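Local coordinates for Poly(A) RNA polymerase protein 2 (Saccharomyces cerevisiae, PDB 3NYB) that catalyses the polyadenylation of RNA as the polymerase subunit of the TRAMP surveillance complex, working together with its zinc-knuckle partner, at the interface of chains A and B. Numbering follows the deposited sequence. Chains: chain A, Poly(A) RNA polymerase protein 2; chain B, Protein AIR2.

Contact 1: the interface of chains A and B. Residues chain A 216, 219-220, 223, 293, 297; chain B 25-26.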
loop_
_atom_site.group_PDB
_atom_site.type_symbol
_atom_site.label_atom_id
_atom_site.label_comp_id
_atom_site.label_asym_id
_atom_site.label_seq_id
_atom_site.Cartn_x
_atom_site.Cartn_y
_atom_site.Cartn_z
ATOM N N VAL A 216 -3.240 -15.530 1.434
ATOM C CA VAL A 216 -4.669 -15.295 1.625
ATOM C C VAL A 216 -4.963 -13.849 1.947
ATOM O O VAL A 216 -5.875 -13.259 1.384
ATOM C CB VAL A 216 -5.303 -16.192 2.731
ATOM C CG1 VAL A 216 -5.708 -17.532 2.158
ATOM C CG2 VAL A 216 -4.375 -16.350 3.947
ATOM N N ILE A 219 -5.020 -11.658 -1.111
ATOM C CA ILE A 219 -6.288 -11.806 -1.796
ATOM C C ILE A 219 -7.402 -11.107 -1.026
ATOM O O ILE A 219 -8.101 -10.265 -1.574
ATOM C CB ILE A 219 -6.629 -13.279 -2.016
ATOM C CG1 ILE A 219 -5.715 -13.860 -3.092
ATOM C CG2 ILE A 219 -8.075 -13.425 -2.421
ATOM C CD1 ILE A 219 -5.978 -15.296 -3.387
ATOM N N GLU A 220 -7.540 -11.433 0.253
ATOM C CA GLU A 220 -8.599 -10.852 1.070
ATOM C C GLU A 220 -8.495 -9.330 1.199
ATOM O O GLU A 220 -9.500 -8.648 1.392
ATOM C CB GLU A 220 -8.645 -11.520 2.446
ATOM C CG GLU A 220 -8.916 -13.013 2.375
ATOM C CD GLU A 220 -8.759 -13.714 3.710
ATOM O OE1 GLU A 220 -8.292 -13.080 4.677
ATOM O OE2 GLU A 220 -9.104 -14.909 3.787
ATOM N N GLU A 223 -10.124 -8.120 -1.788
ATOM C CA GLU A 223 -11.526 -8.480 -1.676
ATOM C C GLU A 223 -12.259 -7.462 -0.823
ATOM O O GLU A 223 -13.340 -6.995 -1.172
ATOM C CB GLU A 223 -11.649 -9.862 -1.045
ATOM C CG GLU A 223 -13.066 -10.293 -0.772
ATOM C CD GLU A 223 -13.128 -11.605 -0.035
ATOM O OE1 GLU A 223 -13.785 -12.541 -0.542
ATOM O OE2 GLU A 223 -12.506 -11.696 1.049
ATOM N N PHE A 293 -8.108 -8.986 -7.270
ATOM C CA PHE A 293 -8.796 -10.137 -6.706
ATOM C C PHE A 293 -9.180 -11.146 -7.796
ATOM O O PHE A 293 -8.861 -12.328 -7.691
ATOM C CB PHE A 293 -10.038 -9.665 -5.963
ATOM C CG PHE A 293 -10.876 -10.770 -5.438
ATOM C CD1 PHE A 293 -10.754 -11.178 -4.123
ATOM C CD2 PHE A 293 -11.793 -11.408 -6.254
ATOM C CE1 PHE A 293 -11.528 -12.202 -3.628
ATOM C CE2 PHE A 293 -12.568 -12.435 -5.770
ATOM C CZ PHE A 293 -12.438 -12.833 -4.453
ATOM N N THR A 297 -7.403 -14.866 -7.770
ATOM C CA THR A 297 -8.282 -16.000 -7.513
ATOM C C THR A 297 -8.438 -16.878 -8.750
ATOM O O THR A 297 -8.370 -18.106 -8.655
ATOM C CB THR A 297 -9.667 -15.551 -7.018
ATOM O OG1 THR A 297 -10.340 -14.825 -8.054
ATOM C CG2 THR A 297 -9.527 -14.664 -5.792
ATOM N N TRP B 25 -8.434 -21.222 -2.424
ATOM C CA TRP B 25 -7.453 -20.192 -2.127
ATOM C C TRP B 25 -7.588 -19.647 -0.710
ATOM O O TRP B 25 -6.634 -19.107 -0.165
ATOM C CB TRP B 25 -7.508 -19.063 -3.165
ATOM C CG TRP B 25 -8.815 -18.319 -3.228
ATOM C CD1 TRP B 25 -9.779 -18.430 -4.192
ATOM C CD2 TRP B 25 -9.290 -17.340 -2.305
ATOM N NE1 TRP B 25 -10.826 -17.584 -3.919
ATOM C CE2 TRP B 25 -10.546 -16.896 -2.753
ATOM C CE3 TRP B 25 -8.772 -16.784 -1.125
ATOM C CZ2 TRP B 25 -11.293 -15.938 -2.089
ATOM C CZ3 TRP B 25 -9.516 -15.832 -0.455
ATOM C CH2 TRP B 25 -10.759 -15.418 -0.937
ATOM N N ARG B 26 -8.766 -19.788 -0.113
ATOM C CA ARG B 26 -8.969 -19.294 1.243
ATOM C C ARG B 26 -8.640 -20.373 2.265
ATOM O O ARG B 26 -9.534 -21.036 2.803
ATOM C CB ARG B 26 -10.389 -18.780 1.441
ATOM C CG ARG B 26 -10.632 -18.175 2.811
ATOM C CD ARG B 26 -11.953 -17.435 2.844
ATOM N NE ARG B 26 -11.812 -16.070 2.353
ATOM C CZ ARG B 26 -12.739 -15.423 1.654
ATOM N NH1 ARG B 26 -13.885 -16.014 1.334
ATOM N NH2 ARG B 26 -12.514 -14.182 1.258
#
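B:Trp25 (phi/psi -100/-22°) and B:Arg26, which adopts a different backbone conformation, come from an irregular loop of AIR2 and lie against two helices of the polymerase, 214-228 and 282-304. The indole of B:Trp25 is the apolar core of the patch. A:Ile219, whose branched chain can offer a methyl to a flat ring, sets CG2 over one face of the six-membered ring, 3.6 Å from the centroid, and A:Thr297 brings its CG2 over the five-membered ring on the same face. A:Phe293 meets the rim, its CE1 4.0 Å from B:Trp25 CZ2. Threonine suits its place because its methyl faces the indole while its hydroxyl OG1 bonds A:Phe293 O at 2.9 Å. On the opposite face the B:Arg26 chain folds over, bent at chi3 (-85°), which carries the guanidinium to two glutamates on one helix side, matching its charge. Both make salt-bridging hydrogen bonds: B:Arg26 NE to A:Glu220 OE2 at 3.3 Å, on the anti side and out of the carboxylate plane, and B:Arg26 NH2 at 2.7 Å to A:Glu223 OE1, which accepts through its syn lone pair. Together these acids probably fix the guanidinium's rotation. The site lies on the outer surface where helices 214-228 and 282-304 run close together.

Contact 2: the interface of chains A and B. Residues chain A 224, 228-230, 234; chain B 50, 66, 68.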
loop_
_atom_site.group_PDB
_atom_site.type_symbol
_atom_site.label_atom_id
_atom_site.label_comp_id
_atom_site.label_asym_id
_atom_site.label_seq_id
_atom_site.Cartn_x
_atom_site.Cartn_y
_atom_site.Cartn_z
ATOM N N LEU A 224 -11.657 -7.115 0.306
ATOM C CA LEU A 224 -12.251 -6.134 1.192
ATOM C C LEU A 224 -12.405 -4.811 0.471
ATOM O O LEU A 224 -13.511 -4.297 0.327
ATOM C CB LEU A 224 -11.400 -5.966 2.450
ATOM C CG LEU A 224 -12.010 -5.090 3.539
ATOM C CD1 LEU A 224 -11.731 -3.641 3.277
ATOM C CD2 LEU A 224 -13.508 -5.325 3.635
ATOM N N ASN A 228 -16.291 -4.934 -1.138
ATOM C CA ASN A 228 -17.195 -4.826 0.004
ATOM C C ASN A 228 -17.161 -3.521 0.775
ATOM O O ASN A 228 -18.154 -3.153 1.396
ATOM C CB ASN A 228 -16.940 -5.967 0.982
ATOM C CG ASN A 228 -16.908 -7.305 0.303
ATOM O OD1 ASN A 228 -17.775 -7.624 -0.510
ATOM N ND2 ASN A 228 -15.900 -8.100 0.622
ATOM N N PHE A 229 -16.027 -2.831 0.772
ATOM C CA PHE A 229 -15.899 -1.678 1.649
ATOM C C PHE A 229 -16.911 -0.591 1.285
ATOM O O PHE A 229 -17.018 -0.183 0.129
ATOM C CB PHE A 229 -14.471 -1.136 1.662
ATOM C CG PHE A 229 -14.233 -0.091 2.721
ATOM C CD1 PHE A 229 -13.858 -0.451 4.000
ATOM C CD2 PHE A 229 -14.393 1.257 2.433
ATOM C CE1 PHE A 229 -13.642 0.517 4.978
ATOM C CE2 PHE A 229 -14.180 2.228 3.403
ATOM C CZ PHE A 229 -13.805 1.854 4.678
ATOM N N GLY A 230 -17.667 -0.142 2.283
ATOM C CA GLY A 230 -18.665 0.890 2.076
ATOM C C GLY A 230 -18.033 2.258 1.938
ATOM O O GLY A 230 -18.082 3.072 2.856
ATOM N N VAL A 234 -18.481 4.526 5.065
ATOM C CA VAL A 234 -17.520 4.190 6.120
ATOM C C VAL A 234 -16.196 4.951 6.027
ATOM O O VAL A 234 -15.631 5.096 4.947
ATOM C CB VAL A 234 -17.216 2.681 6.138
ATOM C CG1 VAL A 234 -16.366 2.325 7.349
ATOM C CG2 VAL A 234 -18.502 1.884 6.135
ATOM N N TYR B 50 -17.763 -3.002 7.748
ATOM C CA TYR B 50 -17.287 -2.293 6.574
ATOM C C TYR B 50 -18.428 -1.677 5.786
ATOM O O TYR B 50 -18.211 -0.849 4.902
ATOM C CB TYR B 50 -16.451 -3.214 5.688
ATOM C CG TYR B 50 -17.177 -4.391 5.068
ATOM C CD1 TYR B 50 -18.249 -4.205 4.204
ATOM C CD2 TYR B 50 -16.753 -5.691 5.307
ATOM C CE1 TYR B 50 -18.892 -5.282 3.620
ATOM C CE2 TYR B 50 -17.388 -6.773 4.729
ATOM C CZ TYR B 50 -18.457 -6.567 3.887
ATOM O OH TYR B 50 -19.084 -7.651 3.315
ATOM N N ARG B 66 -26.616 -2.756 1.616
ATOM C CA ARG B 66 -25.172 -2.735 1.422
ATOM C C ARG B 66 -24.682 -1.501 0.650
ATOM O O ARG B 66 -25.321 -1.050 -0.302
ATOM C CB ARG B 66 -24.667 -4.054 0.817
ATOM C CG ARG B 66 -24.709 -4.158 -0.694
ATOM C CD ARG B 66 -23.721 -5.227 -1.149
ATOM N NE ARG B 66 -22.568 -5.274 -0.249
ATOM C CZ ARG B 66 -21.479 -6.010 -0.447
ATOM N NH1 ARG B 66 -21.369 -6.776 -1.522
ATOM N NH2 ARG B 66 -20.496 -5.980 0.439
ATOM N N SER B 68 -22.054 -1.137 -1.146
ATOM C CA SER B 68 -21.302 -1.436 -2.349
ATOM C C SER B 68 -22.212 -2.065 -3.382
ATOM O O SER B 68 -22.681 -3.188 -3.209
ATOM C CB SER B 68 -20.145 -2.379 -2.036
ATOM O OG SER B 68 -19.515 -2.805 -3.229
#
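B:Tyr50 belongs to a CCHC zinc knuckle of AIR2, the residue next to the zinc ligand B:Cys49, and it packs on the C-terminal end of polymerase helix 214-228. Followed outward, its CB passes A:Phe229 CD1 at 4.1 Å. Chi1 of 64° swings the ring back over the tyrosine's own backbone, which turns one face onto A:Leu224 and A:Asn228. Toward that face, the A:Leu224 methyl CD2 lies over the rim at B:Tyr50 CD2, 3.7 Å away, the leucine and the tyrosine running antiparallel, side by side. The backbone carbonyl O of A:Asn228 lies on the same side, near the CD1 and CE1 rim. Farther out, the A:Asn228 CB sits over this face near CE1 and CZ, 3.6 Å from the B:Tyr50 ring centroid, with the amide plane only 20° from that of the ring. The phenol OH at the tip comes alongside A:Asn228 CB and CG, at 3.6 Å from CB. An alanine at B:Tyr50 would remove this aromatic face and would probably leave A:Asn228 CB and the A:Leu224 methyl without their packing partner. The backbone adds a polar tie, since A:Gly230 N donates to B:Tyr50 O at 2.8 Å; glycine, with no side chain, probably helps the chains approach. A:Asn228 also offers its amide oxygen OD1 to B:Arg66 NH2 in a weak hydrogen bond of 3.3 Å.

Contact 3: the interface of chains A and B. Residues chain A 196, 199-201, 224; chain B 50, 78.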
loop_
_atom_site.group_PDB
_atom_site.type_symbol
_atom_site.label_atom_id
_atom_site.label_comp_id
_atom_site.label_asym_id
_atom_site.label_seq_id
_atom_site.Cartn_x
_atom_site.Cartn_y
_atom_site.Cartn_z
ATOM N N PHE A 196 -6.907 -3.322 7.731
ATOM C CA PHE A 196 -7.283 -4.671 7.326
ATOM C C PHE A 196 -6.620 -5.755 8.179
ATOM O O PHE A 196 -7.297 -6.603 8.761
ATOM C CB PHE A 196 -6.975 -4.865 5.844
ATOM C CG PHE A 196 -6.814 -6.301 5.431
ATOM C CD1 PHE A 196 -7.922 -7.099 5.194
ATOM C CD2 PHE A 196 -5.546 -6.843 5.244
ATOM C CE1 PHE A 196 -7.769 -8.420 4.792
ATOM C CE2 PHE A 196 -5.391 -8.158 4.841
ATOM C CZ PHE A 196 -6.506 -8.952 4.617
ATOM N N MET A 199 -7.803 -5.826 12.033
ATOM C CA MET A 199 -9.164 -6.227 12.364
ATOM C C MET A 199 -9.697 -7.380 11.517
ATOM O O MET A 199 -10.869 -7.418 11.158
ATOM C CB MET A 199 -10.110 -5.031 12.333
ATOM C CG MET A 199 -10.084 -4.232 11.073
ATOM S SD MET A 199 -11.247 -2.872 11.209
ATOM C CE MET A 199 -12.785 -3.783 11.297
ATOM N N HIS A 200 -8.828 -8.329 11.213
ATOM C CA HIS A 200 -9.217 -9.505 10.458
ATOM C C HIS A 200 -9.528 -10.611 11.457
ATOM O O HIS A 200 -8.718 -10.891 12.340
ATOM C CB HIS A 200 -8.072 -9.908 9.532
ATOM C CG HIS A 200 -8.320 -11.162 8.759
ATOM N ND1 HIS A 200 -8.360 -12.409 9.348
ATOM C CD2 HIS A 200 -8.503 -11.370 7.432
ATOM C CE1 HIS A 200 -8.575 -13.326 8.423
ATOM N NE2 HIS A 200 -8.662 -12.721 7.250
ATOM N N PRO A 201 -10.709 -11.235 11.323
ATOM C CA PRO A 201 -11.247 -12.241 12.252
ATOM C C PRO A 201 -10.189 -13.209 12.795
ATOM O O PRO A 201 -10.162 -13.490 13.993
ATOM C CB PRO A 201 -12.262 -12.989 11.392
ATOM C CG PRO A 201 -12.746 -11.958 10.428
ATOM C CD PRO A 201 -11.588 -11.035 10.158
ATOM N N LEU A 224 -11.657 -7.115 0.306
ATOM C CA LEU A 224 -12.251 -6.134 1.192
ATOM C C LEU A 224 -12.405 -4.811 0.471
ATOM O O LEU A 224 -13.511 -4.297 0.327
ATOM C CB LEU A 224 -11.400 -5.966 2.450
ATOM C CG LEU A 224 -12.010 -5.090 3.539
ATOM C CD1 LEU A 224 -11.731 -3.641 3.277
ATOM C CD2 LEU A 224 -13.508 -5.325 3.635
ATOM N N TYR B 50 -17.763 -3.002 7.748
ATOM C CA TYR B 50 -17.287 -2.293 6.574
ATOM C C TYR B 50 -18.428 -1.677 5.786
ATOM O O TYR B 50 -18.211 -0.849 4.902
ATOM C CB TYR B 50 -16.451 -3.214 5.688
ATOM C CG TYR B 50 -17.177 -4.391 5.068
ATOM C CD1 TYR B 50 -18.249 -4.205 4.204
ATOM C CD2 TYR B 50 -16.753 -5.691 5.307
ATOM C CE1 TYR B 50 -18.892 -5.282 3.620
ATOM C CE2 TYR B 50 -17.388 -6.773 4.729
ATOM C CZ TYR B 50 -18.457 -6.567 3.887
ATOM O OH TYR B 50 -19.084 -7.651 3.315
ATOM N N PHE B 78 -14.704 -11.288 6.114
ATOM C CA PHE B 78 -15.217 -10.546 7.253
ATOM C C PHE B 78 -16.645 -10.903 7.669
ATOM O O PHE B 78 -17.514 -10.037 7.738
ATOM C CB PHE B 78 -15.068 -9.045 7.010
ATOM C CG PHE B 78 -13.650 -8.575 7.061
ATOM C CD1 PHE B 78 -13.097 -8.136 8.251
ATOM C CD2 PHE B 78 -12.857 -8.599 5.925
ATOM C CE1 PHE B 78 -11.785 -7.711 8.306
ATOM C CE2 PHE B 78 -11.545 -8.175 5.971
ATOM C CZ PHE B 78 -11.008 -7.730 7.166
#
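A loop of AIR2 carrying B:Phe78 enters between the end of polymerase helix 186-198, the turn leading into helix 201-204, and the flank of helix 214-228. AIR2 is a zinc-knuckle protein, and B:Phe78 lies in an irregular loop beyond the last zinc ligand, B:Cys62. B:Phe78 points its ring into the polymerase, with chi1 of -71° putting CG anti to its own carbonyl carbon. The leading rim does much of the touching: CZ reaches A:Phe196 CD1 at 3.7 Å, and that carbon lies at the edge of the B:Phe78 ring, in its plane, where the two side chains cross obliquely. The backbone carbonyl O of A:Met199 also lies at the ring edge, in plane. Over one face, near its rim, A:Pro201 places its CD 3.8 Å from B:Phe78 CD1, and on the same side A:His200 adds its CA at 3.8 Å from B:Phe78 CE1. Proline is apt here, a compact apolar ring at the start of a helix. Over the opposite face lies A:Leu224, its CG 4.0 Å from B:Phe78 CE2 and its CD2 methyl by B:Phe78 CD2.

Helix 214-228 of the polymerase supplies residues to all three contacts, contact 1 along its earlier turns, contact 3 next and contact 2 at its C-terminal end. Measured between the centres of their C-alpha atoms, contacts 1 and 2 lie about 16 Å apart, contacts 1 and 3 about 13 Å, and contacts 2 and 3 about 11 Å. Contacts 2 and 3 run into each other through the shared A:Leu224 and B:Tyr50, whereas contact 1 adds the charged pairs and also draws in helix 282-304. AIR2 contributes sequence-distant segments, and this spread along one helix probably helps hold its knuckles in a set orientation on the polymerase within the TRAMP core.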